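Local coordinates for protein aminoglycoside phosphotransferase (Streptomyces rimosus, PDB 6FUC) that probably transfers the gamma-phosphate of ATP to the 3''-hydroxyl of streptomycin, an aminoglycoside modification that would confer resistance to the antibiotic, at residues Thr9-Asp14 against Ala42-Ala47; Ala111-Arg116 against Leu202-Phe207; Met137-Val142 against Glu163-Leu168. One frame throughout, in Å; residues are numbered along the deposited sequence.

Contact 1: Thr9-Asp14 against Ala42-Ala47; sequences TLLRAD and AKCVPA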
ATOM      1  N   THR A   9      22.652   2.423  13.307  1.00 15.56           N
ATOM      2  CA  THR A   9      23.428   3.621  13.624  1.00 15.82           C
ATOM      3  C   THR A   9      22.585   4.888  13.451  1.00 12.72           C
ATOM      4  O   THR A   9      22.589   5.762  14.290  1.00 13.92           O
ATOM      5  CB  THR A   9      24.711   3.662  12.823  1.00 18.37           C
ATOM      6  OG1 THR A   9      25.491   2.488  13.153  1.00 24.72           O
ATOM      7  CG2 THR A   9      25.514   4.797  13.142  1.00 20.23           C
ATOM      8  N   LEU A  10      21.871   4.951  12.346  1.00 11.21           N
ATOM      9  CA  LEU A  10      20.981   6.067  12.120  1.00 10.55           C
ATOM     10  C   LEU A  10      19.950   6.152  13.224  1.00 10.14           C
ATOM     11  O   LEU A  10      19.634   7.244  13.702  1.00 10.29           O
ATOM     12  CB  LEU A  10      20.224   5.995  10.760  1.00 12.44           C
ATOM     13  CG  LEU A  10      21.082   6.126   9.511  1.00 13.22           C
ATOM     14  CD1 LEU A  10      20.297   5.821   8.279  1.00 18.01           C
ATOM     15  CD2 LEU A  10      21.605   7.554   9.446  1.00 17.12           C
ATOM     16  N   LEU A  11      19.327   4.999  13.574  1.00 10.01           N
ATOM     17  CA  LEU A  11      18.239   5.015  14.513  1.00  9.96           C
ATOM     18  C   LEU A  11      18.685   5.328  15.948  1.00 10.03           C
ATOM     19  O   LEU A  11      17.957   5.937  16.719  1.00 10.89           O
ATOM     20  CB  LEU A  11      17.478   3.723  14.475  1.00 11.54           C
ATOM     21  CG  LEU A  11      16.859   3.348  13.121  1.00 11.98           C
ATOM     22  CD1 LEU A  11      16.085   2.062  13.233  1.00 13.73           C
ATOM     23  CD2 LEU A  11      16.044   4.490  12.508  1.00 13.90           C
ATOM     24  N   ARG A  12      19.910   4.893  16.283  1.00  9.78           N
ATOM     25  CA  ARG A  12      20.473   5.114  17.562  1.00 10.62           C
ATOM     26  C   ARG A  12      21.083   6.474  17.736  1.00 10.48           C
ATOM     27  O   ARG A  12      21.515   6.806  18.863  1.00 12.43           O
ATOM     28  CB  ARG A  12      21.476   4.012  17.913  1.00 12.48           C
ATOM     29  CG  ARG A  12      20.831   2.646  18.090  1.00 14.02           C
ATOM     30  CD  ARG A  12      21.824   1.512  18.198  1.00 16.29           C
ATOM     31  NE  ARG A  12      21.113   0.234  18.423  1.00 18.50           N
ATOM     32  CZ  ARG A  12      21.599  -0.976  18.195  1.00 20.52           C
ATOM     33  NH1 ARG A  12      22.792  -1.130  17.614  1.00 25.01           N
ATOM     34  NH2 ARG A  12      20.889  -2.054  18.518  1.00 22.31           N
ATOM     35  N   ALA A  13      21.109   7.298  16.708  1.00 10.20           N
ATOM     36  CA  ALA A  13      21.890   8.513  16.736  1.00 10.94           C
ATOM     37  C   ALA A  13      21.477   9.473  17.836  1.00 12.51           C
ATOM     38  O   ALA A  13      22.319  10.206  18.352  1.00 19.65           O
ATOM     39  CB  ALA A  13      21.898   9.243  15.407  1.00 11.23           C
ATOM     40  N   ASP A  14      20.199   9.524  18.199  1.00 10.72           N
ATOM     41  CA  ASP A  14      19.769  10.420  19.247  1.00 12.21           C
ATOM     42  C   ASP A  14      20.014   9.917  20.660  1.00 10.98           C
ATOM     43  O   ASP A  14      19.801  10.637  21.612  1.00 13.69           O
ATOM     44  CB  ASP A  14      18.314  10.761  19.120  1.00 14.58           C
ATOM     45  CG  ASP A  14      17.433   9.555  19.258  1.00 15.55           C
ATOM     46  OD1 ASP A  14      17.364   8.785  18.309  0.50 15.29           O
ATOM     47  OD2 ASP A  14      17.110   9.024  20.430  0.50 13.40           O
ATOM     48  N   ALA A  42      10.331   2.689  12.160  1.00 10.83           N
ATOM     49  CA  ALA A  42      11.358   3.287  11.302  1.00 11.62           C
ATOM     50  C   ALA A  42      11.509   2.457  10.028  1.00 11.83           C
ATOM     51  O   ALA A  42      11.592   1.217  10.109  1.00 17.91           O
ATOM     52  CB  ALA A  42      12.672   3.455  11.962  1.00 13.81           C
ATOM     53  N   LYS A  43      11.600   3.090   8.904  1.00 11.19           N
ATOM     54  CA  LYS A  43      11.900   2.411   7.668  1.00 11.63           C
ATOM     55  C   LYS A  43      13.195   2.939   7.175  1.00 11.02           C
ATOM     56  O   LYS A  43      13.382   4.168   7.101  1.00 11.52           O
ATOM     57  CB  LYS A  43      10.791   2.675   6.654  1.00 13.45           C
ATOM     58  CG  LYS A  43      10.924   1.999   5.355  1.00 15.08           C
ATOM     59  CD  LYS A  43       9.620   2.074   4.559  1.00 18.04           C
ATOM     60  CE  LYS A  43       9.942   1.596   3.134  0.50 17.35           C
ATOM     61  NZ  LYS A  43       8.695   1.738   2.320  0.50 18.75           N
ATOM     62  N   CYS A  44      14.140   2.041   6.883  1.00 11.75           N
ATOM     63  CA  CYS A  44      15.438   2.457   6.409  1.00 12.93           C
ATOM     64  C   CYS A  44      15.753   1.846   5.083  1.00 14.18           C
ATOM     65  O   CYS A  44      15.350   0.687   4.820  1.00 15.62           O
ATOM     66  CB  CYS A  44      16.542   2.050   7.379  1.00 14.72           C
ATOM     67  SG  CYS A  44      16.381   2.733   9.051  1.00 16.01           S
ATOM     68  N   VAL A  45      16.516   2.564   4.273  1.00 13.25           N
ATOM     69  CA  VAL A  45      16.839   2.143   2.924  1.00 15.84           C
ATOM     70  C   VAL A  45      18.280   2.474   2.616  1.00 16.70           C
ATOM     71  O   VAL A  45      18.882   3.416   3.204  1.00 16.19           O
ATOM     72  CB  VAL A  45      15.902   2.807   1.852  1.00 16.70           C
ATOM     73  CG1 VAL A  45      14.441   2.486   2.144  1.00 17.67           C
ATOM     74  CG2 VAL A  45      16.170   4.312   1.703  1.00 16.89           C
ATOM     75  N   PRO A  46      18.870   1.724   1.690  1.00 20.12           N
ATOM     76  CA  PRO A  46      20.214   2.066   1.315  1.00 21.55           C
ATOM     77  C   PRO A  46      20.287   3.306   0.437  1.00 22.87           C
ATOM     78  O   PRO A  46      19.288   3.854   0.019  1.00 22.01           O
ATOM     79  CB  PRO A  46      20.719   0.812   0.578  1.00 26.39           C
ATOM     80  CG  PRO A  46      19.552   0.001   0.285  1.00 26.31           C
ATOM     81  CD  PRO A  46      18.409   0.452   1.118  1.00 23.39           C
ATOM     82  N   ALA A  47      21.504   3.758   0.174  1.00 25.35           N
ATOM     83  CA  ALA A  47      21.747   5.026  -0.509  1.00 29.45           C
ATOM     84  C   ALA A  47      20.964   5.148  -1.815  1.00 32.39           C
ATOM     85  O   ALA A  47      20.372   6.191  -2.088  1.00 33.07           O
ATOM     86  CB  ALA A  47      23.254   5.221  -0.747  1.00 33.12           C
TER
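Leu11, near the end of helix 4-12, lies against Ala42 and Cys44 of strand 40-45, with the CA atoms of Leu11 and Ala42 7.8 Å apart. The helix lies over one face of the strand, and no hydrogen bond crosses the contact. Every second strand residue faces the helix: Ala42 and Cys44 point toward it, while Lys43 and Val45 point away. With chi1 at -59°, Leu11 holds CG anti to its own carbonyl carbon and delivers both methyls to the strand. Leu11 CD2 comes within 3.6 Å of Ala42 CB and 3.9 Å of Cys44 SG, and so bridges two residues on one strand face; Leu11 CD1 meets the same Ala42 CB at 3.9 Å. The short alanine lets the branched leucine come close, and the thiol adds a larger, polarisable surface beside it. Trp20 and Phe33 extend this apolar layer. On the other face, Lys43, in the conformer described, forms a salt bridge with Glu56 of helix 50-63, consistent with the lysine-glutamate pair of protein kinases. Because the touching groups are methyls and a thiol, the contact rests on burial of apolar surface and on dispersion, with no directional bond.

Contact 2: Ala111-Arg116 against Leu202-Phe207; sequences ADAVRR and LDVAGF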
ATOM      1  N   ALA A 111     -15.041   0.990   3.823  1.00  9.60           N
ATOM      2  CA  ALA A 111     -15.569   1.642   2.667  1.00 10.17           C
ATOM      3  C   ALA A 111     -15.644   3.131   2.919  1.00  9.92           C
ATOM      4  O   ALA A 111     -15.293   3.966   2.033  1.00 10.58           O
ATOM      5  CB  ALA A 111     -16.932   1.073   2.296  1.00 11.46           C
ATOM      6  N   ASP A 112     -16.110   3.509   4.079  1.00 10.50           N
ATOM      7  CA  ASP A 112     -16.273   4.927   4.366  1.00 11.68           C
ATOM      8  C   ASP A 112     -14.907   5.659   4.470  1.00 10.26           C
ATOM      9  O   ASP A 112     -14.771   6.786   3.984  1.00 10.43           O
ATOM     10  CB  ASP A 112     -17.038   5.162   5.703  1.00 13.60           C
ATOM     11  CG  ASP A 112     -18.456   4.673   5.707  1.00 15.55           C
ATOM     12  OD1 ASP A 112     -19.051   4.444   4.638  1.00 16.65           O
ATOM     13  OD2 ASP A 112     -19.021   4.554   6.830  1.00 17.66           O
ATOM     14  N   ALA A 113     -13.951   5.030   5.103  1.00  9.03           N
ATOM     15  CA  ALA A 113     -12.634   5.660   5.281  1.00  9.13           C
ATOM     16  C   ALA A 113     -11.888   5.794   3.914  1.00  9.05           C
ATOM     17  O   ALA A 113     -11.216   6.787   3.671  1.00  9.10           O
ATOM     18  CB  ALA A 113     -11.777   4.872   6.252  1.00  9.06           C
ATOM     19  N   VAL A 114     -12.019   4.770   3.103  1.00  8.43           N
ATOM     20  CA  VAL A 114     -11.417   4.782   1.742  1.00  8.11           C
ATOM     21  C   VAL A 114     -12.124   5.834   0.900  1.00  8.28           C
ATOM     22  O   VAL A 114     -11.475   6.584   0.166  1.00  9.45           O
ATOM     23  CB  VAL A 114     -11.409   3.395   1.169  1.00  8.55           C
ATOM     24  CG1 VAL A 114     -10.930   3.432  -0.292  1.00 10.21           C
ATOM     25  CG2 VAL A 114     -10.546   2.497   1.978  1.00  8.80           C
ATOM     26  N   ARG A 115     -13.439   5.932   1.000  1.00  9.06           N
ATOM     27  CA  ARG A 115     -14.175   6.935   0.257  1.00 10.38           C
ATOM     28  C   ARG A 115     -13.663   8.321   0.646  1.00  9.73           C
ATOM     29  O   ARG A 115     -13.475   9.214  -0.226  1.00 10.53           O
ATOM     30  CB  ARG A 115     -15.681   6.809   0.510  1.00 10.69           C
ATOM     31  CG  ARG A 115     -16.437   7.905  -0.200  1.00 13.98           C
ATOM     32  CD  ARG A 115     -17.916   7.883  -0.001  1.00 18.75           C
ATOM     33  NE  ARG A 115     -18.393   7.819   1.366  1.00 28.74           N
ATOM     34  CZ  ARG A 115     -18.304   8.760   2.316  1.00 35.04           C
ATOM     35  NH1 ARG A 115     -17.691   9.937   2.138  1.00 42.05           N
ATOM     36  NH2 ARG A 115     -18.844   8.506   3.503  1.00 43.25           N
ATOM     37  N   ARG A 116     -13.463   8.576   1.926  1.00 10.22           N
ATOM     38  CA  ARG A 116     -12.971   9.891   2.342  1.00 10.73           C
ATOM     39  C   ARG A 116     -11.610  10.195   1.719  1.00  9.79           C
ATOM     40  O   ARG A 116     -11.378  11.305   1.220  1.00 10.18           O
ATOM     41  CB  ARG A 116     -12.907  10.013   3.861  1.00 12.37           C
ATOM     42  CG  ARG A 116     -14.270  10.047   4.502  1.00 17.38           C
ATOM     43  CD  ARG A 116     -14.101  10.170   6.048  1.00 23.00           C
ATOM     44  NE  ARG A 116     -13.550  11.523   6.424  0.50 19.82           N
ATOM     45  CZ  ARG A 116     -12.291  11.880   6.750  0.50 21.90           C
ATOM     46  NH1 ARG A 116     -11.221  11.029   6.825  0.50 13.78           N
ATOM     47  NH2 ARG A 116     -12.111  13.164   6.963  0.50 20.89           N
ATOM     48  N   LEU A 202     -13.797  -1.468  15.955  1.00  9.64           N
ATOM     49  CA  LEU A 202     -13.644  -2.033  14.579  1.00 10.12           C
ATOM     50  C   LEU A 202     -13.864  -1.031  13.461  1.00 11.38           C
ATOM     51  O   LEU A 202     -14.063  -1.382  12.317  1.00 12.89           O
ATOM     52  CB  LEU A 202     -14.356  -3.365  14.397  1.00 10.10           C
ATOM     53  CG  LEU A 202     -13.621  -4.578  14.937  1.00 11.27           C
ATOM     54  CD1 LEU A 202     -12.296  -4.805  14.203  1.00 14.28           C
ATOM     55  CD2 LEU A 202     -13.386  -4.557  16.441  1.00 11.56           C
ATOM     56  N   ASP A 203     -13.803   0.255  13.817  1.00 11.07           N
ATOM     57  CA  ASP A 203     -13.631   1.286  12.829  1.00 10.86           C
ATOM     58  C   ASP A 203     -12.185   1.335  12.349  1.00 10.12           C
ATOM     59  O   ASP A 203     -11.320   0.689  12.914  1.00 10.99           O
ATOM     60  CB  ASP A 203     -14.115   2.646  13.374  1.00 13.43           C
ATOM     61  CG  ASP A 203     -14.498   3.655  12.377  1.00 14.84           C
ATOM     62  OD1 ASP A 203     -14.254   3.545  11.172  1.00 13.62           O
ATOM     63  OD2 ASP A 203     -15.114   4.704  12.826  1.00 20.81           O
ATOM     64  N   VAL A 204     -11.911   2.122  11.310  1.00 10.52           N
ATOM     65  CA  VAL A 204     -10.555   2.335  10.844  1.00  9.72           C
ATOM     66  C   VAL A 204      -9.818   3.306  11.763  1.00 10.35           C
ATOM     67  O   VAL A 204     -10.288   4.434  11.989  1.00 13.25           O
ATOM     68  CB  VAL A 204     -10.576   2.829   9.384  1.00 10.83           C
ATOM     69  CG1 VAL A 204      -9.225   3.207   8.914  1.00 10.33           C
ATOM     70  CG2 VAL A 204     -11.111   1.722   8.484  1.00 11.24           C
ATOM     71  N   ALA A 205      -8.698   2.896  12.278  1.00  8.82           N
ATOM     72  CA  ALA A 205      -7.800   3.747  13.056  1.00  8.97           C
ATOM     73  C   ALA A 205      -6.914   4.589  12.165  1.00  9.38           C
ATOM     74  O   ALA A 205      -6.615   5.756  12.510  1.00 10.93           O
ATOM     75  CB  ALA A 205      -6.933   2.917  14.001  1.00 10.02           C
ATOM     76  N   GLY A 206      -6.446   4.046  11.059  1.00  8.32           N
ATOM     77  CA  GLY A 206      -5.650   4.838  10.119  1.00  8.40           C
ATOM     78  C   GLY A 206      -5.063   3.946   9.077  1.00  7.28           C
ATOM     79  O   GLY A 206      -5.209   2.727   9.113  1.00 10.03           O
ATOM     80  N   PHE A 207      -4.392   4.582   8.130  1.00  7.27           N
ATOM     81  CA  PHE A 207      -3.677   3.904   7.053  1.00  7.75           C
ATOM     82  C   PHE A 207      -2.165   3.985   7.306  1.00  7.81           C
ATOM     83  O   PHE A 207      -1.712   4.981   7.866  1.00  9.26           O
ATOM     84  CB  PHE A 207      -3.984   4.576   5.728  1.00  8.14           C
ATOM     85  CG  PHE A 207      -5.437   4.550   5.351  1.00  8.52           C
ATOM     86  CD1 PHE A 207      -6.018   3.418   4.857  1.00  9.40           C
ATOM     87  CD2 PHE A 207      -6.243   5.659   5.538  1.00 10.59           C
ATOM     88  CE1 PHE A 207      -7.367   3.377   4.512  1.00 10.37           C
ATOM     89  CE2 PHE A 207      -7.606   5.621   5.195  1.00 12.15           C
ATOM     90  CZ  PHE A 207      -8.119   4.474   4.659  1.00 10.86           C
TER
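Ala113 of helix 100-117 faces Val204 and Phe207 of strand 204-207, with Val114 beside it, the two short segments running roughly the same way at 38° with their axes 9.7 Å apart. The nearest CA atoms, those of Ala113 and Val204, are 6.8 Å from each other. The lone methyl of the alanine sits before the whole branched end of Val204: Val204 CG2 is 3.9 Å from Ala113 CB, and Val204 CB and CG1 are about as near. Phe207 then reaches the helix with its far rim. Phe207 CZ lies 4.0 Å from Ala113 CB, and Val114 CG2, 4.1 Å from Phe207 CZ, meets the ring edge close to its plane, the two side chains crossing at about a right angle. The carbonyl Ala113 O also borders this edge. Strand 204-207 closes one side of a small three-stranded antiparallel sheet in the kinase-like C-terminal lobe, and Ala205 and Gly206 together face Ile196 there as a classic beta bulge. Just ahead of the strand, Asp203 OD1 accepts a 2.7 Å bond from Val204 N, bent to 141° and arriving on the anti side of the carboxylate, 31° out of its plane. The helix is flanked in turn by helix 243-251, where Asp112 forms a salt bridge with Arg250 and Val114 touches Tyr251; Val114 also rests on Leu190.

Contact 3: Met137-Val142 against Glu163-Leu168; sequences MARDVV and ELLARL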
ATOM      1  N   MET A 137       7.185   1.282 -14.344  1.00 12.81           N
ATOM      2  CA  MET A 137       7.823   0.544 -13.310  1.00 13.09           C
ATOM      3  C   MET A 137       7.782  -0.961 -13.554  1.00 12.83           C
ATOM      4  O   MET A 137       8.784  -1.670 -13.382  1.00 13.54           O
ATOM      5  CB  MET A 137       7.097   0.854 -12.020  1.00 13.83           C
ATOM      6  CG  MET A 137       7.397   2.165 -11.362  0.50 15.26           C
ATOM      7  SD  MET A 137       6.611   2.391  -9.770  0.50 19.58           S
ATOM      8  CE  MET A 137       7.802   1.531  -8.778  0.50 18.52           C
ATOM      9  N   ALA A 138       6.651  -1.499 -13.962  1.00 10.76           N
ATOM     10  CA  ALA A 138       6.548  -2.930 -14.280  1.00 11.24           C
ATOM     11  C   ALA A 138       7.487  -3.310 -15.416  1.00 12.52           C
ATOM     12  O   ALA A 138       8.085  -4.363 -15.350  1.00 13.49           O
ATOM     13  CB  ALA A 138       5.123  -3.254 -14.645  1.00 12.48           C
ATOM     14  N   ARG A 139       7.553  -2.494 -16.464  1.00 14.44           N
ATOM     15  CA  ARG A 139       8.510  -2.825 -17.539  1.00 14.97           C
ATOM     16  C   ARG A 139       9.932  -2.989 -17.000  1.00 16.75           C
ATOM     17  O   ARG A 139      10.677  -3.887 -17.387  1.00 18.35           O
ATOM     18  CB  ARG A 139       8.499  -1.766 -18.661  1.00 17.59           C
ATOM     19  CG  ARG A 139       7.222  -1.714 -19.458  1.00 20.05           C
ATOM     20  CD  ARG A 139       7.356  -0.888 -20.765  1.00 24.59           C
ATOM     21  NE  ARG A 139       7.229   0.569 -20.529  0.50 20.89           N
ATOM     22  CZ  ARG A 139       6.151   1.292 -20.927  0.50 27.05           C
ATOM     23  NH1 ARG A 139       5.152   0.717 -21.619  0.50 28.22           N
ATOM     24  NH2 ARG A 139       6.067   2.583 -20.688  0.50 18.69           N
ATOM     25  N   ASP A 140      10.304  -2.128 -16.075  1.00 15.36           N
ATOM     26  CA  ASP A 140      11.635  -2.177 -15.480  1.00 17.31           C
ATOM     27  C   ASP A 140      11.873  -3.413 -14.589  1.00 16.17           C
ATOM     28  O   ASP A 140      12.902  -4.072 -14.645  1.00 18.30           O
ATOM     29  CB  ASP A 140      11.864  -0.865 -14.659  1.00 20.55           C
ATOM     30  CG  ASP A 140      13.157  -0.874 -13.860  1.00 25.59           C
ATOM     31  OD1 ASP A 140      14.217  -1.054 -14.459  1.00 31.08           O
ATOM     32  OD2 ASP A 140      13.116  -0.685 -12.607  1.00 30.45           O
ATOM     33  N   VAL A 141      10.893  -3.721 -13.728  1.00 14.23           N
ATOM     34  CA  VAL A 141      11.010  -4.906 -12.890  1.00 14.31           C
ATOM     35  C   VAL A 141      11.134  -6.171 -13.770  1.00 15.80           C
ATOM     36  O   VAL A 141      11.943  -7.051 -13.497  1.00 16.38           O
ATOM     37  CB  VAL A 141       9.822  -5.031 -11.932  1.00 14.07           C
ATOM     38  CG1 VAL A 141       9.870  -6.273 -11.075  1.00 15.73           C
ATOM     39  CG2 VAL A 141       9.694  -3.803 -11.028  1.00 13.73           C
ATOM     40  N   VAL A 142      10.295  -6.234 -14.805  1.00 14.59           N
ATOM     41  CA  VAL A 142      10.281  -7.388 -15.723  1.00 16.99           C
ATOM     42  C   VAL A 142      11.596  -7.445 -16.503  1.00 18.85           C
ATOM     43  O   VAL A 142      12.183  -8.552 -16.662  1.00 23.78           O
ATOM     44  CB  VAL A 142       9.046  -7.323 -16.633  1.00 16.46           C
ATOM     45  CG1 VAL A 142       9.138  -8.271 -17.819  1.00 20.77           C
ATOM     46  CG2 VAL A 142       7.781  -7.567 -15.814  1.00 15.47           C
ATOM     47  N   GLU A 163       5.605 -12.368 -20.258  1.00 14.94           N
ATOM     48  CA  GLU A 163       4.342 -12.748 -20.871  1.00 15.04           C
ATOM     49  C   GLU A 163       3.140 -12.160 -20.129  1.00 14.26           C
ATOM     50  O   GLU A 163       2.176 -11.690 -20.737  1.00 14.05           O
ATOM     51  CB  GLU A 163       4.185 -14.289 -20.894  1.00 17.01           C
ATOM     52  CG  GLU A 163       5.100 -14.919 -21.906  0.50 19.97           C
ATOM     53  CD  GLU A 163       5.131 -16.446 -21.846  0.50 20.84           C
ATOM     54  OE1 GLU A 163       4.229 -17.075 -21.256  0.50 19.59           O
ATOM     55  OE2 GLU A 163       6.107 -16.992 -22.368  0.50 25.07           O
ATOM     56  N   LEU A 164       3.216 -12.118 -18.816  1.00 12.50           N
ATOM     57  CA  LEU A 164       2.168 -11.512 -18.022  1.00 12.28           C
ATOM     58  C   LEU A 164       2.040 -10.029 -18.347  1.00 11.05           C
ATOM     59  O   LEU A 164       0.913  -9.514 -18.519  1.00 11.05           O
ATOM     60  CB  LEU A 164       2.422 -11.755 -16.523  1.00 12.66           C
ATOM     61  CG  LEU A 164       2.423 -13.210 -16.058  1.00 13.32           C
ATOM     62  CD1 LEU A 164       2.857 -13.295 -14.609  1.00 13.33           C
ATOM     63  CD2 LEU A 164       1.048 -13.830 -16.283  1.00 14.45           C
ATOM     64  N   LEU A 165       3.158  -9.342 -18.422  1.00 10.65           N
ATOM     65  CA  LEU A 165       3.136  -7.931 -18.761  1.00 10.41           C
ATOM     66  C   LEU A 165       2.535  -7.679 -20.139  1.00 10.22           C
ATOM     67  O   LEU A 165       1.727  -6.754 -20.354  1.00 10.01           O
ATOM     68  CB  LEU A 165       4.550  -7.334 -18.633  1.00 13.07           C
ATOM     69  CG  LEU A 165       4.579  -5.802 -18.811  1.00 17.86           C
ATOM     70  CD1 LEU A 165       3.798  -5.103 -17.725  1.00 21.14           C
ATOM     71  CD2 LEU A 165       6.009  -5.350 -18.741  1.00 25.22           C
ATOM     72  N   ALA A 166       2.923  -8.546 -21.064  1.00 11.84           N
ATOM     73  CA  ALA A 166       2.393  -8.430 -22.444  1.00 13.31           C
ATOM     74  C   ALA A 166       0.878  -8.643 -22.542  1.00 11.77           C
ATOM     75  O   ALA A 166       0.271  -8.144 -23.476  1.00 14.15           O
ATOM     76  CB  ALA A 166       3.147  -9.409 -23.353  1.00 15.80           C
ATOM     77  N   ARG A 167       0.257  -9.343 -21.595  1.00 12.25           N
ATOM     78  CA  ARG A 167      -1.206  -9.470 -21.569  1.00 11.73           C
ATOM     79  C   ARG A 167      -1.903  -8.123 -21.263  1.00 11.05           C
ATOM     80  O   ARG A 167      -3.002  -7.856 -21.676  1.00 12.76           O
ATOM     81  CB  ARG A 167      -1.704 -10.458 -20.525  1.00 13.39           C
ATOM     82  CG  ARG A 167      -1.323 -11.896 -20.760  1.00 15.19           C
ATOM     83  CD  ARG A 167      -1.873 -12.892 -19.668  1.00 17.94           C
ATOM     84  NE  ARG A 167      -1.166 -14.160 -19.961  1.00 21.50           N
ATOM     85  CZ  ARG A 167      -1.226 -15.192 -19.139  1.00 21.11           C
ATOM     86  NH1 ARG A 167      -1.943 -15.085 -18.029  1.00 25.23           N
ATOM     87  NH2 ARG A 167      -0.560 -16.309 -19.403  1.00 27.65           N
ATOM     88  N   LEU A 168      -1.204  -7.296 -20.497  1.00  9.35           N
ATOM     89  CA  LEU A 168      -1.750  -6.015 -20.011  1.00  8.89           C
ATOM     90  C   LEU A 168      -1.423  -4.873 -20.984  1.00  8.84           C
ATOM     91  O   LEU A 168      -2.198  -3.912 -21.068  1.00  9.12           O
ATOM     92  CB  LEU A 168      -1.143  -5.733 -18.662  1.00  9.39           C
ATOM     93  CG  LEU A 168      -1.435  -6.804 -17.578  1.00  9.94           C
ATOM     94  CD1 LEU A 168      -0.712  -6.438 -16.288  1.00 12.59           C
ATOM     95  CD2 LEU A 168      -2.926  -7.001 -17.347  1.00 12.63           C
TER
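Leu165 extends toward helix 131-143 because its CG stands anti to the backbone N (chi1 -173°), and a chi2 of 64° then spreads the two methyls over different residues of that helix. Leu165 CD1 meets Ala138 CB at 3.8 Å. Leu165 CD2 settles against Arg139, 3.8 Å from the backbone atom Arg139 CA and 3.9 Å from Arg139 CG. The same methyl also borders Val142, where CG2 lies 4.1 Å from Leu165 CD2. A single leucine thus spans a surface made of residues one turn apart, Ala138 and Val142, together with the aliphatic base of the arginine between them. At Ala138 the helix surface is low, so a leucine methyl can settle there; Val142 offers a methyl slanting across the leucine, and Arg139, in the conformer described, lends its CH2 groups at the margin, its chain crossing Leu165 at about a right angle. The contact has no hydrogen bond across it. Leu165 also touches Phe135, and helix 257-266 closes in from the side through Leu266, which meets both Ala138 and Leu168. The two segments run 20° short of exactly antiparallel, their axes 10.6 Å apart. They form a small antiparallel helix pair with helix 257-266 packed on both, consistent with the largely helical C-terminal lobe of aminoglycoside phosphotransferases.

Overall arrangement
The three contacts are widely spread, with centres 30 to 33 Å apart, and none touches another. Contact 1 belongs to the N-terminal lobe with its five-stranded sheet, while contacts 2 and 3 lie in the largely helical C-terminal lobe, on opposite sides of the chain's centre and about 19 Å apart at their nearest atoms. Contact 3 nests along the chain within the loop that contact 2 closes. The nearest atoms of contacts 1 and 2 are about 12 Å apart, those of contacts 1 and 3 about 11 Å. As in other members of this family, ATP probably binds in the cleft between lobes, and streptomycin on the C-terminal side.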